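Local coordinates for DHHA1 domain protein (PDB 3KEW), which probably acts as a zinc-binding editing protein of the alanyl-tRNA synthetase family, hydrolysing amino acids wrongly attached to tRNA(Ala), at residues A[7-12]-A[196-202]; A[28-34]-A[70-76]; A[38-42]-A[58-63]; A[93-97]-A[225-230]; A[146-150]-A[207-211]. Residues are numbered along the deposited sequence.

Interaction 1 (A[7-12]-A[196-202]); sequences YYEDQY and CGVHPRN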
# COMPACT_ATOMS: atom_id res chain seq x y z
N TYR A 7 4.83 -0.77 10.66
CA TYR A 7 4.63 -0.55 9.22
C TYR A 7 4.41 0.91 8.82
O TYR A 7 4.71 1.29 7.69
CB TYR A 7 3.51 -1.45 8.66
CG TYR A 7 2.19 -1.44 9.40
CD1 TYR A 7 1.86 -2.45 10.31
CD2 TYR A 7 1.25 -0.43 9.17
CE1 TYR A 7 0.64 -2.45 10.98
CE2 TYR A 7 0.04 -0.42 9.84
CZ TYR A 7 -0.26 -1.42 10.74
OH TYR A 7 -1.47 -1.41 11.38
N TYR A 8 3.89 1.72 9.74
CA TYR A 8 3.74 3.16 9.53
C TYR A 8 4.93 3.98 10.07
O TYR A 8 4.96 5.20 9.90
CB TYR A 8 2.45 3.68 10.16
CG TYR A 8 1.16 3.38 9.40
CD1 TYR A 8 -0.04 3.16 10.09
CD2 TYR A 8 1.14 3.31 8.00
CE1 TYR A 8 -1.23 2.90 9.42
CE2 TYR A 8 -0.06 3.04 7.31
CZ TYR A 8 -1.24 2.83 8.02
OH TYR A 8 -2.42 2.56 7.36
N GLU A 9 5.88 3.32 10.72
CA GLU A 9 7.07 3.99 11.24
C GLU A 9 8.27 3.80 10.30
O GLU A 9 8.96 4.76 9.95
CB GLU A 9 7.41 3.50 12.66
CG GLU A 9 6.34 3.81 13.73
CD GLU A 9 5.92 5.27 13.75
OE1 GLU A 9 6.80 6.15 13.78
OE2 GLU A 9 4.69 5.53 13.74
N ASP A 10 8.48 2.55 9.92
CA ASP A 10 9.48 2.16 8.92
C ASP A 10 8.92 1.00 8.11
O ASP A 10 8.86 -0.14 8.58
CB ASP A 10 10.80 1.77 9.61
CG ASP A 10 11.92 1.45 8.62
OD1 ASP A 10 13.04 1.21 9.10
OD2 ASP A 10 11.71 1.44 7.38
N GLN A 11 8.53 1.30 6.88
CA GLN A 11 7.88 0.32 6.02
C GLN A 11 8.82 -0.75 5.46
O GLN A 11 8.37 -1.70 4.84
CB GLN A 11 7.13 1.01 4.87
CG GLN A 11 7.95 1.94 4.01
CD GLN A 11 7.91 3.37 4.50
OE1 GLN A 11 8.47 3.70 5.54
NE2 GLN A 11 7.25 4.24 3.74
N TYR A 12 10.13 -0.59 5.69
CA TYR A 12 11.12 -1.54 5.21
C TYR A 12 11.56 -2.56 6.25
O TYR A 12 12.36 -3.44 5.94
CB TYR A 12 12.34 -0.82 4.63
CG TYR A 12 12.05 -0.12 3.33
CD1 TYR A 12 11.82 1.26 3.30
CD2 TYR A 12 12.00 -0.82 2.13
CE1 TYR A 12 11.56 1.91 2.11
CE2 TYR A 12 11.72 -0.17 0.93
CZ TYR A 12 11.51 1.20 0.93
OH TYR A 12 11.24 1.86 -0.25
N CYS A 196 -3.99 5.36 3.22
CA CYS A 196 -3.66 4.47 4.34
C CYS A 196 -2.76 3.31 3.89
O CYS A 196 -2.54 2.36 4.65
CB CYS A 196 -4.94 3.87 4.93
SG CYS A 196 -6.01 5.07 5.73
N GLY A 197 -2.27 3.38 2.66
CA GLY A 197 -1.40 2.33 2.14
C GLY A 197 -0.01 2.34 2.75
O GLY A 197 0.39 3.30 3.42
N VAL A 198 0.71 1.25 2.52
CA VAL A 198 2.14 1.15 2.82
C VAL A 198 2.91 1.20 1.49
O VAL A 198 2.83 0.29 0.66
CB VAL A 198 2.46 -0.12 3.67
CG1 VAL A 198 3.95 -0.44 3.68
CG2 VAL A 198 1.94 0.09 5.11
N HIS A 199 3.64 2.30 1.29
CA HIS A 199 4.32 2.60 0.04
C HIS A 199 5.85 2.49 0.16
O HIS A 199 6.41 2.63 1.26
CB HIS A 199 3.93 4.02 -0.41
CG HIS A 199 2.51 4.12 -0.87
ND1 HIS A 199 2.15 4.11 -2.20
CD2 HIS A 199 1.35 4.20 -0.17
CE1 HIS A 199 0.84 4.19 -2.30
NE2 HIS A 199 0.33 4.24 -1.08
N PRO A 200 6.55 2.24 -0.97
CA PRO A 200 8.01 2.40 -0.99
C PRO A 200 8.39 3.87 -0.75
O PRO A 200 7.53 4.74 -0.83
CB PRO A 200 8.40 1.96 -2.40
CG PRO A 200 7.26 1.10 -2.88
CD PRO A 200 6.05 1.76 -2.28
N ARG A 201 9.65 4.13 -0.42
CA ARG A 201 10.06 5.49 -0.07
C ARG A 201 10.61 6.27 -1.24
O ARG A 201 10.94 7.45 -1.11
CB ARG A 201 11.08 5.49 1.07
CG ARG A 201 10.45 5.45 2.46
CD ARG A 201 11.46 5.83 3.52
NE ARG A 201 11.18 5.16 4.79
CZ ARG A 201 11.75 5.47 5.95
NH1 ARG A 201 12.63 6.46 6.03
NH2 ARG A 201 11.42 4.79 7.04
N ASN A 202 10.71 5.61 -2.39
CA ASN A 202 11.08 6.27 -3.63
C ASN A 202 10.45 5.61 -4.86
O ASN A 202 10.01 4.46 -4.80
CB ASN A 202 12.61 6.40 -3.76
CG ASN A 202 13.34 5.07 -3.61
OD1 ASN A 202 13.11 4.12 -4.36
ND2 ASN A 202 14.25 5.02 -2.65
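The end of a 3-10 segment and the loop after it (7-12) are tied to the irregular loop 196-202 mainly by polar groups, most of them side chain to backbone. Tyr8 OH donates to Cys196 O at 2.7 Å, approaching it near the plane of the ring. Gln11, whose CB points at the other loop, uses both ends of its amide: Gln11 NE2 donates to His199 O (3.1 Å), and Gln11 OE1 accepts from Arg201 NE (3.2 Å). Tyr12 OH accepts a hydrogen bond from Arg201 N (2.8 Å) and is also hydrogen-bonded to Asp205. Asp10 OD2 accepts from Tyr12 N (3.1 Å), closing an Asx turn, and forms a salt bridge of 3.4 Å with Arg201 NH2. Between these polar links Val198 fills the gap, its CG1 3.7 Å from Gln11 CB and its CG2 4.2 Å from both Tyr7 CD2 and Tyr8 CE2. The CA-to-CB bond of His199 points away from 7-12, and its ring meets those of His98 and His102. Those two and Cys195 bind the zinc; the His199 side chain, about 4 Å from it, is not among those ligands, but Cys195 and His199 fit CxxxH, consistent with the HxxxH/CxxxH site of AlaX-type editing domains.

Interaction 2 (A[28-34]-A[70-76]); sequences GKFHVLL and HVLEKEP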
# COMPACT_ATOMS: atom_id res chain seq x y z
N GLY A 28 -9.80 -23.86 15.80
CA GLY A 28 -8.61 -24.40 15.15
C GLY A 28 -7.42 -23.46 15.04
O GLY A 28 -6.28 -23.91 14.94
N LYS A 29 -7.70 -22.16 15.08
CA LYS A 29 -6.70 -21.11 14.85
C LYS A 29 -6.52 -20.21 16.08
O LYS A 29 -7.45 -20.03 16.87
CB LYS A 29 -7.09 -20.26 13.65
CG LYS A 29 -7.17 -21.02 12.32
CD LYS A 29 -8.07 -20.29 11.34
CE LYS A 29 -8.51 -21.21 10.21
NZ LYS A 29 -9.66 -20.62 9.44
N PHE A 30 -5.32 -19.65 16.21
CA PHE A 30 -4.95 -18.87 17.38
C PHE A 30 -4.72 -17.39 17.05
O PHE A 30 -3.71 -17.02 16.46
CB PHE A 30 -3.73 -19.49 18.08
CG PHE A 30 -4.01 -20.87 18.64
CD1 PHE A 30 -3.86 -22.01 17.85
CD2 PHE A 30 -4.45 -21.02 19.95
CE1 PHE A 30 -4.13 -23.28 18.35
CE2 PHE A 30 -4.72 -22.29 20.47
CZ PHE A 30 -4.56 -23.41 19.67
N HIS A 31 -5.71 -16.58 17.43
CA HIS A 31 -5.70 -15.14 17.15
C HIS A 31 -4.87 -14.42 18.22
O HIS A 31 -5.29 -14.34 19.38
CB HIS A 31 -7.13 -14.59 17.13
CG HIS A 31 -7.97 -15.08 15.99
ND1 HIS A 31 -8.85 -14.26 15.32
CD2 HIS A 31 -8.07 -16.30 15.40
CE1 HIS A 31 -9.45 -14.95 14.37
NE2 HIS A 31 -9.00 -16.19 14.39
N VAL A 32 -3.71 -13.90 17.83
CA VAL A 32 -2.82 -13.23 18.79
C VAL A 32 -2.65 -11.72 18.59
O VAL A 32 -2.68 -11.20 17.47
CB VAL A 32 -1.41 -13.92 18.92
CG1 VAL A 32 -1.55 -15.40 19.24
CG2 VAL A 32 -0.55 -13.70 17.66
N LEU A 33 -2.50 -11.01 19.71
CA LEU A 33 -2.15 -9.60 19.70
C LEU A 33 -0.67 -9.53 20.05
O LEU A 33 -0.15 -10.41 20.75
CB LEU A 33 -2.97 -8.84 20.74
CG LEU A 33 -3.72 -7.58 20.30
CD1 LEU A 33 -4.75 -7.19 21.35
CD2 LEU A 33 -2.76 -6.42 20.03
N LEU A 34 0.02 -8.50 19.54
CA LEU A 34 1.45 -8.29 19.78
C LEU A 34 1.68 -6.90 20.36
O LEU A 34 0.86 -6.00 20.14
CB LEU A 34 2.25 -8.43 18.48
CG LEU A 34 2.99 -9.72 18.10
CD1 LEU A 34 2.21 -10.99 18.39
CD2 LEU A 34 3.36 -9.67 16.63
N HIS A 70 -3.26 -11.32 14.70
CA HIS A 70 -2.55 -12.26 13.85
C HIS A 70 -3.13 -13.66 14.05
O HIS A 70 -3.17 -14.17 15.18
CB HIS A 70 -1.05 -12.26 14.20
CG HIS A 70 -0.43 -10.89 14.19
ND1 HIS A 70 -0.73 -9.92 15.12
CD2 HIS A 70 0.48 -10.33 13.36
CE1 HIS A 70 -0.05 -8.82 14.86
NE2 HIS A 70 0.70 -9.05 13.80
N VAL A 71 -3.59 -14.26 12.96
CA VAL A 71 -4.15 -15.60 13.00
C VAL A 71 -3.04 -16.63 12.78
O VAL A 71 -2.47 -16.72 11.69
CB VAL A 71 -5.32 -15.77 11.99
CG1 VAL A 71 -5.85 -17.19 12.00
CG2 VAL A 71 -6.44 -14.79 12.32
N LEU A 72 -2.71 -17.38 13.83
CA LEU A 72 -1.64 -18.36 13.78
C LEU A 72 -2.22 -19.76 13.61
O LEU A 72 -3.26 -20.07 14.21
CB LEU A 72 -0.79 -18.30 15.06
CG LEU A 72 -0.09 -17.01 15.48
CD1 LEU A 72 0.71 -17.24 16.75
CD2 LEU A 72 0.82 -16.48 14.38
N GLU A 73 -1.56 -20.60 12.81
CA GLU A 73 -2.09 -21.95 12.56
C GLU A 73 -1.82 -22.94 13.70
O GLU A 73 -2.52 -23.95 13.83
CB GLU A 73 -1.64 -22.51 11.20
CG GLU A 73 -0.27 -23.18 11.16
CD GLU A 73 -0.05 -24.00 9.89
OE1 GLU A 73 1.05 -24.57 9.74
OE2 GLU A 73 -0.97 -24.09 9.05
N LYS A 74 -0.81 -22.65 14.52
CA LYS A 74 -0.47 -23.50 15.67
C LYS A 74 -0.49 -22.72 16.98
O LYS A 74 -0.49 -21.48 16.99
CB LYS A 74 0.87 -24.20 15.46
CG LYS A 74 0.84 -25.28 14.39
CD LYS A 74 2.21 -25.82 14.09
CE LYS A 74 2.14 -26.86 12.98
NZ LYS A 74 3.43 -27.57 12.76
N GLU A 75 -0.52 -23.45 18.09
CA GLU A 75 -0.55 -22.86 19.41
C GLU A 75 0.81 -22.30 19.80
O GLU A 75 1.82 -23.01 19.70
CB GLU A 75 -1.02 -23.88 20.45
CG GLU A 75 -1.38 -23.25 21.80
CD GLU A 75 -1.88 -24.25 22.82
OE1 GLU A 75 -2.78 -23.89 23.60
OE2 GLU A 75 -1.36 -25.39 22.84
N PRO A 76 0.85 -21.02 20.22
CA PRO A 76 2.07 -20.43 20.78
C PRO A 76 2.48 -21.12 22.07
O PRO A 76 1.61 -21.48 22.88
CB PRO A 76 1.66 -18.98 21.06
CG PRO A 76 0.18 -18.97 21.09
CD PRO A 76 -0.25 -20.04 20.15
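Backbone hydrogen bonds set the register of this antiparallel pair, strands 29-34 and 70-72, whose axes approach to 4.5 Å at 148°. Phe30 and Leu72 exchange bonds in both directions (Phe30 N to Leu72 O 2.9 Å, Leu72 N to Phe30 O 2.8 Å), as do Val32 and His70 (Val32 N to His70 O 2.7 Å, His70 N to Val32 O 2.8 Å). His31 and Val71 form the non-hydrogen-bonded pair between them, where His31 CA makes a CH...O contact of 3.4 Å with His70 O. A weak side-chain bond, His70 ND1 to Val32 O at 3.3 Å, is added at one end. CH-pi contacts come next: Val71 CG2 lies 3.6 Å from the centroid of the His31 ring, Leu34 CD2 4.1 Å from that of His70, and Glu75 CA 3.8 Å from that of Phe30. Apolar packing continues on the face carrying Phe30, Val32 and Leu72, with Val32 CG1 3.8 Å from Leu72 CD1 and Phe30 CB 4.1 Å from Pro76 CD. Beyond the pair, His31 ND1 bonds Tyr62 OH and His70 NE2 bonds Thr37 OG1. The backbone thus fixes the alignment of two neighbouring strands of the closed barrel, while each imidazole has an aliphatic group over its ring and at least one nitrogen hydrogen-bonded.

Interaction 3 (A[38-42]-A[58-63]); sequences AFFPG and VLDVYE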
# COMPACT_ATOMS: atom_id res chain seq x y z
N ALA A 38 4.90 -5.29 12.65
CA ALA A 38 5.17 -4.81 11.30
C ALA A 38 4.25 -5.50 10.29
O ALA A 38 4.40 -5.30 9.09
CB ALA A 38 6.65 -5.03 10.94
N PHE A 39 3.31 -6.31 10.78
CA PHE A 39 2.32 -6.96 9.91
C PHE A 39 1.21 -5.96 9.59
O PHE A 39 0.46 -5.53 10.49
CB PHE A 39 1.73 -8.23 10.55
CG PHE A 39 2.72 -9.39 10.65
CD1 PHE A 39 2.77 -10.36 9.66
CD2 PHE A 39 3.57 -9.50 11.75
CE1 PHE A 39 3.69 -11.41 9.73
CE2 PHE A 39 4.48 -10.56 11.84
CZ PHE A 39 4.55 -11.52 10.82
N PHE A 40 1.12 -5.57 8.32
CA PHE A 40 0.05 -4.70 7.81
C PHE A 40 -1.23 -5.53 7.79
O PHE A 40 -1.20 -6.67 7.29
CB PHE A 40 0.40 -4.22 6.40
CG PHE A 40 -0.48 -3.11 5.85
CD1 PHE A 40 -1.00 -3.20 4.56
CD2 PHE A 40 -0.76 -1.97 6.60
CE1 PHE A 40 -1.80 -2.18 4.02
CE2 PHE A 40 -1.56 -0.95 6.09
CZ PHE A 40 -2.07 -1.05 4.79
N PRO A 41 -2.32 -5.02 8.39
CA PRO A 41 -3.64 -5.69 8.33
C PRO A 41 -4.40 -5.51 7.00
O PRO A 41 -5.35 -6.25 6.73
CB PRO A 41 -4.41 -5.04 9.49
CG PRO A 41 -3.81 -3.68 9.63
CD PRO A 41 -2.37 -3.79 9.21
N GLY A 42 -3.97 -4.54 6.20
CA GLY A 42 -4.71 -4.11 5.02
C GLY A 42 -5.17 -2.67 5.17
O GLY A 42 -5.28 -2.18 6.30
N VAL A 58 1.75 -17.19 10.09
CA VAL A 58 0.66 -16.23 10.15
C VAL A 58 -0.19 -16.39 8.89
O VAL A 58 0.31 -16.24 7.77
CB VAL A 58 1.20 -14.77 10.25
CG1 VAL A 58 0.07 -13.81 10.53
CG2 VAL A 58 2.27 -14.65 11.33
N LEU A 59 -1.47 -16.71 9.08
CA LEU A 59 -2.37 -17.04 7.98
C LEU A 59 -3.25 -15.87 7.58
O LEU A 59 -3.75 -15.81 6.46
CB LEU A 59 -3.28 -18.20 8.37
CG LEU A 59 -2.68 -19.52 8.83
CD1 LEU A 59 -3.83 -20.43 9.21
CD2 LEU A 59 -1.81 -20.13 7.75
N ASP A 60 -3.46 -14.95 8.52
CA ASP A 60 -4.32 -13.80 8.30
C ASP A 60 -3.93 -12.71 9.28
O ASP A 60 -3.48 -13.00 10.40
CB ASP A 60 -5.80 -14.17 8.49
CG ASP A 60 -6.75 -13.09 8.01
OD1 ASP A 60 -6.44 -12.39 7.01
OD2 ASP A 60 -7.82 -12.93 8.64
N VAL A 61 -4.06 -11.47 8.85
CA VAL A 61 -3.87 -10.32 9.72
C VAL A 61 -5.05 -9.39 9.47
O VAL A 61 -5.39 -9.10 8.32
CB VAL A 61 -2.53 -9.57 9.47
CG1 VAL A 61 -2.35 -8.46 10.48
CG2 VAL A 61 -1.35 -10.50 9.57
N TYR A 62 -5.69 -8.96 10.55
CA TYR A 62 -6.79 -8.02 10.46
C TYR A 62 -6.71 -7.01 11.60
O TYR A 62 -6.02 -7.25 12.59
CB TYR A 62 -8.15 -8.75 10.46
CG TYR A 62 -8.45 -9.55 11.72
CD1 TYR A 62 -8.00 -10.86 11.87
CD2 TYR A 62 -9.21 -8.99 12.75
CE1 TYR A 62 -8.28 -11.60 13.02
CE2 TYR A 62 -9.50 -9.71 13.91
CZ TYR A 62 -9.04 -11.02 14.03
OH TYR A 62 -9.32 -11.73 15.18
N GLU A 63 -7.41 -5.90 11.44
CA GLU A 63 -7.50 -4.89 12.48
C GLU A 63 -8.92 -4.81 13.01
O GLU A 63 -9.88 -4.73 12.24
CB GLU A 63 -7.05 -3.52 11.96
CG GLU A 63 -6.85 -2.48 13.06
CD GLU A 63 -6.39 -1.13 12.54
OE1 GLU A 63 -5.62 -1.10 11.56
OE2 GLU A 63 -6.79 -0.10 13.13
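Phe39 leans on two valines of the strand, with its CE1 3.9 Å from Val58 CG2 and its CB 3.9 Å from Val61 CG2. These valines belong to strand 56-64 of the antiparallel six-stranded beta barrel, and the loop 38-42 runs across this part of it without hydrogen-bonding to 58-63. The contact is therefore one of shape and apolar surface. His70, on the adjacent strand, meets the Phe39 ring nearly at right angles, so the phenyl group also joins the loop to that strand. The CA-to-CB bond of Phe40 points away from the strand, and its ring meets Tyr7 edge-to-face; its carbonyl contributes instead, Phe40 O being 3.8 Å from Val61 CG1. Pro41 has the most surface covered here. Its CB sits 4.1 Å from Val61 CG1, its CG is 3.7 Å from Glu63 OE1, and its CB is also 3.7 Å from both Tyr62 C and Glu63 N. At the closest backbone approach two acceptors face each other unbonded, Pro41 O and Val61 O, 3.3 Å apart.

Interaction 4 (A[93-97]-A[225-230]); sequences DGMQQ and YVAGNR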
# COMPACT_ATOMS: atom_id res chain seq x y z
N ASP A 93 5.53 -6.60 -3.18
CA ASP A 93 4.65 -6.67 -4.35
C ASP A 93 3.49 -5.69 -4.23
O ASP A 93 3.27 -4.87 -5.11
CB ASP A 93 4.12 -8.09 -4.57
CG ASP A 93 3.09 -8.17 -5.69
OD1 ASP A 93 3.40 -7.72 -6.81
OD2 ASP A 93 1.97 -8.66 -5.44
N GLY A 94 2.78 -5.76 -3.10
CA GLY A 94 1.67 -4.84 -2.80
C GLY A 94 2.10 -3.39 -2.68
O GLY A 94 1.37 -2.51 -3.11
N MET A 95 3.28 -3.16 -2.09
CA MET A 95 3.85 -1.80 -2.02
C MET A 95 4.04 -1.20 -3.42
O MET A 95 3.66 -0.05 -3.67
CB MET A 95 5.18 -1.80 -1.24
CG MET A 95 5.09 -2.09 0.29
SD MET A 95 6.65 -2.36 1.17
CE MET A 95 7.23 -0.66 1.21
N GLN A 96 4.62 -2.00 -4.33
CA GLN A 96 4.88 -1.57 -5.72
C GLN A 96 3.61 -1.31 -6.53
O GLN A 96 3.52 -0.29 -7.23
CB GLN A 96 5.77 -2.59 -6.46
CG GLN A 96 7.21 -2.64 -5.96
CD GLN A 96 8.04 -3.70 -6.64
OE1 GLN A 96 7.65 -4.86 -6.71
NE2 GLN A 96 9.20 -3.30 -7.13
N GLN A 97 2.62 -2.20 -6.44
CA GLN A 97 1.35 -2.02 -7.17
C GLN A 97 0.58 -0.79 -6.74
O GLN A 97 -0.06 -0.14 -7.56
CB GLN A 97 0.43 -3.24 -7.07
CG GLN A 97 1.06 -4.57 -7.41
CD GLN A 97 2.08 -4.52 -8.54
OE1 GLN A 97 1.77 -4.10 -9.67
NE2 GLN A 97 3.30 -4.98 -8.25
N TYR A 225 -2.49 -2.61 -15.25
CA TYR A 225 -1.04 -2.38 -15.16
C TYR A 225 -0.31 -3.38 -14.27
O TYR A 225 -0.92 -4.05 -13.42
CB TYR A 225 -0.73 -0.94 -14.71
CG TYR A 225 -1.02 -0.71 -13.24
CD1 TYR A 225 -2.28 -0.27 -12.82
CD2 TYR A 225 -0.04 -0.97 -12.26
CE1 TYR A 225 -2.55 -0.09 -11.48
CE2 TYR A 225 -0.31 -0.80 -10.91
CZ TYR A 225 -1.56 -0.35 -10.53
OH TYR A 225 -1.84 -0.19 -9.21
N VAL A 226 1.00 -3.45 -14.45
CA VAL A 226 1.91 -4.21 -13.59
C VAL A 226 3.13 -3.36 -13.26
O VAL A 226 3.65 -2.64 -14.11
CB VAL A 226 2.37 -5.56 -14.24
CG1 VAL A 226 1.31 -6.64 -14.06
CG2 VAL A 226 2.69 -5.38 -15.72
N ALA A 227 3.57 -3.42 -12.01
CA ALA A 227 4.80 -2.75 -11.59
C ALA A 227 5.74 -3.76 -10.95
O ALA A 227 5.30 -4.81 -10.48
CB ALA A 227 4.49 -1.60 -10.62
N GLY A 228 7.03 -3.45 -10.96
CA GLY A 228 8.05 -4.26 -10.29
C GLY A 228 8.26 -5.64 -10.88
O GLY A 228 8.41 -5.78 -12.09
N ASN A 229 8.24 -6.65 -10.01
CA ASN A 229 8.52 -8.04 -10.39
C ASN A 229 7.42 -8.68 -11.24
O ASN A 229 7.66 -9.64 -11.96
CB ASN A 229 8.79 -8.89 -9.14
CG ASN A 229 9.45 -8.09 -8.02
OD1 ASN A 229 10.66 -7.87 -8.04
ND2 ASN A 229 8.66 -7.67 -7.04
N ARG A 230 6.21 -8.13 -11.13
CA ARG A 230 5.08 -8.53 -11.98
C ARG A 230 5.28 -8.14 -13.45
O ARG A 230 4.77 -8.81 -14.35
CB ARG A 230 3.79 -7.88 -11.47
CG ARG A 230 3.22 -8.45 -10.19
CD ARG A 230 1.78 -8.00 -10.05
NE ARG A 230 1.25 -8.23 -8.71
CZ ARG A 230 -0.04 -8.12 -8.38
NH1 ARG A 230 -0.94 -7.78 -9.29
NH2 ARG A 230 -0.42 -8.35 -7.12
O HOH W 1 5.88 -7.77 -7.78
O HOH W 2 -0.43 -5.28 -10.71
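Gln97 loses more surface than any other residue here, and its side-chain amide pairs with the backbone of Ala227. Gln97 OE1 accepts from Ala227 N (3.0 Å) and Gln97 NE2 donates to Ala227 O (3.0 Å), so a helix side chain meets both polar groups of one backbone residue. Gln97 NE2 also bonds Asp93 O one turn earlier (3.1 Å), and a water links Gln97 OE1 (2.7 Å) with Tyr225 O (3.0 Å). At its backbone, Gln97 O receives a very short bond from Tyr225 OH, 2.4 Å. Gln96, next in buried area, packs by its side chain on Gly228: Gln96 NE2 is 3.5 Å from Gly228 CA and bonds Asp205 O outside the contact. Gly228 has positive phi, and a CB there would collide with Gln96 OE1. Arg230 completes the trio. Its guanidinium, with Gln97 CD over one face, grips Asp93 through Arg230 NE to Asp93 OD1 and Arg230 NH2 to Asp93 OD2, both 2.9 Å, a bidentate salt bridge; a second water joins Asp93 OD1 (2.7 Å) to Asn229 ND2 (2.9 Å). Helix 88-112, which carries the zinc ligands His98 and His102, is thus held to the end of the sheet strand by directional polar bonds, with little purely apolar packing between the two segments.

Interaction 5 (A[146-150]-A[207-211]); sequences ANRLI and QVIKI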
# COMPACT_ATOMS: atom_id res chain seq x y z
N ALA A 146 5.72 7.83 -16.56
CA ALA A 146 5.79 7.11 -15.29
C ALA A 146 7.15 6.45 -15.12
O ALA A 146 7.82 6.63 -14.10
CB ALA A 146 4.67 6.08 -15.18
N ASN A 147 7.57 5.72 -16.16
CA ASN A 147 8.88 5.07 -16.19
C ASN A 147 10.04 6.06 -16.17
O ASN A 147 11.07 5.78 -15.58
CB ASN A 147 8.99 4.16 -17.40
CG ASN A 147 8.31 2.84 -17.18
OD1 ASN A 147 8.73 2.06 -16.32
ND2 ASN A 147 7.25 2.57 -17.93
N ARG A 148 9.84 7.22 -16.78
CA ARG A 148 10.81 8.31 -16.70
C ARG A 148 11.00 8.82 -15.27
O ARG A 148 12.13 9.07 -14.84
CB ARG A 148 10.43 9.46 -17.63
CG ARG A 148 11.53 10.53 -17.72
CD ARG A 148 11.09 11.75 -18.48
NE ARG A 148 10.12 12.56 -17.73
CZ ARG A 148 10.44 13.49 -16.84
NH1 ARG A 148 11.70 13.75 -16.54
NH2 ARG A 148 9.48 14.17 -16.23
N LEU A 149 9.90 8.96 -14.53
CA LEU A 149 9.98 9.42 -13.14
C LEU A 149 10.48 8.33 -12.18
O LEU A 149 11.04 8.66 -11.14
CB LEU A 149 8.65 10.03 -12.66
CG LEU A 149 8.21 11.35 -13.32
CD1 LEU A 149 6.84 11.79 -12.78
CD2 LEU A 149 9.26 12.46 -13.15
N ILE A 150 10.29 7.05 -12.54
CA ILE A 150 10.94 5.95 -11.82
C ILE A 150 12.46 6.14 -11.87
O ILE A 150 13.14 6.13 -10.83
CB ILE A 150 10.57 4.55 -12.40
CG1 ILE A 150 9.12 4.19 -12.07
CG2 ILE A 150 11.52 3.47 -11.85
CD1 ILE A 150 8.63 2.85 -12.65
N GLN A 207 10.99 -0.19 -9.97
CA GLN A 207 11.78 -0.86 -11.03
C GLN A 207 11.33 -0.45 -12.43
O GLN A 207 12.06 0.22 -13.17
CB GLN A 207 11.79 -2.41 -10.92
CG GLN A 207 12.20 -3.01 -9.57
CD GLN A 207 11.86 -4.51 -9.47
OE1 GLN A 207 11.95 -5.25 -10.45
NE2 GLN A 207 11.46 -4.96 -8.29
N VAL A 208 10.11 -0.85 -12.77
CA VAL A 208 9.50 -0.62 -14.08
C VAL A 208 7.97 -0.72 -13.94
O VAL A 208 7.45 -1.42 -13.06
CB VAL A 208 10.08 -1.62 -15.14
CG1 VAL A 208 9.67 -3.06 -14.83
CG2 VAL A 208 9.72 -1.22 -16.57
N ILE A 209 7.25 0.01 -14.78
CA ILE A 209 5.79 -0.07 -14.84
C ILE A 209 5.31 -0.28 -16.29
O ILE A 209 5.74 0.42 -17.22
CB ILE A 209 5.12 1.16 -14.14
CG1 ILE A 209 3.61 1.00 -14.04
CG2 ILE A 209 5.47 2.46 -14.82
CD1 ILE A 209 3.04 1.70 -12.84
N LYS A 210 4.45 -1.27 -16.47
CA LYS A 210 3.91 -1.58 -17.78
C LYS A 210 2.39 -1.56 -17.77
O LYS A 210 1.76 -2.21 -16.93
CB LYS A 210 4.41 -2.96 -18.24
CG LYS A 210 5.86 -2.97 -18.69
CD LYS A 210 6.27 -4.36 -19.14
CE LYS A 210 7.70 -4.38 -19.67
NZ LYS A 210 8.70 -4.44 -18.57
N ILE A 211 1.81 -0.82 -18.71
CA ILE A 211 0.38 -0.90 -18.99
C ILE A 211 0.12 -2.08 -19.94
O ILE A 211 0.70 -2.16 -21.02
CB ILE A 211 -0.17 0.44 -19.52
CG1 ILE A 211 -0.17 1.47 -18.39
CG2 ILE A 211 -1.57 0.27 -20.15
CD1 ILE A 211 -0.54 2.90 -18.80
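Helix 146-150 and strand 209-211 run almost exactly antiparallel, at 176°, with their axes 9.2 Å apart at the closest approach; the nearest CA atoms are those of Asn147 and Val208, 6.1 Å apart. Gln207, just ahead of the strand, has positive phi, and Gln207 O lies 3.5 Å from Ile150 CG2. The side chain of Asn147 spans the gap. Its amide pairs with one backbone residue, Asn147 OD1 accepting from Ile209 N (3.0 Å) and Asn147 ND2 donating to Ile209 O (2.7 Å); Asn147 ND2 also bonds Glu143 O within its own helix. On the other edge, Lys210 bonds Val226 of strand 220-227 and Val208 bonds Gly228. Apolar contacts lie beside the amide: Ile209 CG2 is 3.7 Å from Ala146 CB and 3.9 Å from Ile150 CD1. Ala146 and Ile150, one turn apart, also pack on Leu103 of helix 88-112, while Ile209 packs on Leu104. Strand 209-217 is an outermost strand of its four-stranded sheet within the chain, and here Asn147 satisfies the N and O of Ile209 that no further strand of the chain meets, so helix 136-152 binds the sheet margin by hydrogen bonds as well as by aliphatic side chains.

Overall arrangement
Interactions 2 and 3 belong to the six-stranded barrel, on neighbouring strands 67-72 and 56-64, with centres 11 Å apart and joined by His31–Tyr62 and Val71–Leu59 bonds. Interactions 4 and 5, also 11 Å apart, meet on adjacent strands 220-227 and 209-217 of the four-stranded sheet, on which helices 88-112 and 136-152 rest. Interactions 2 and 5 lie about 39 Å apart between centres. Interaction 1 sits between the two halves, touching interaction 3 through Tyr7 and Phe40 and interaction 4 through Met95. It joins the N-terminal loop to the loop before strand 209-217, its span enclosing interactions 2 and 3 and crossing 4 and 5, so the barrel and the zinc-bearing part of the chain meet here.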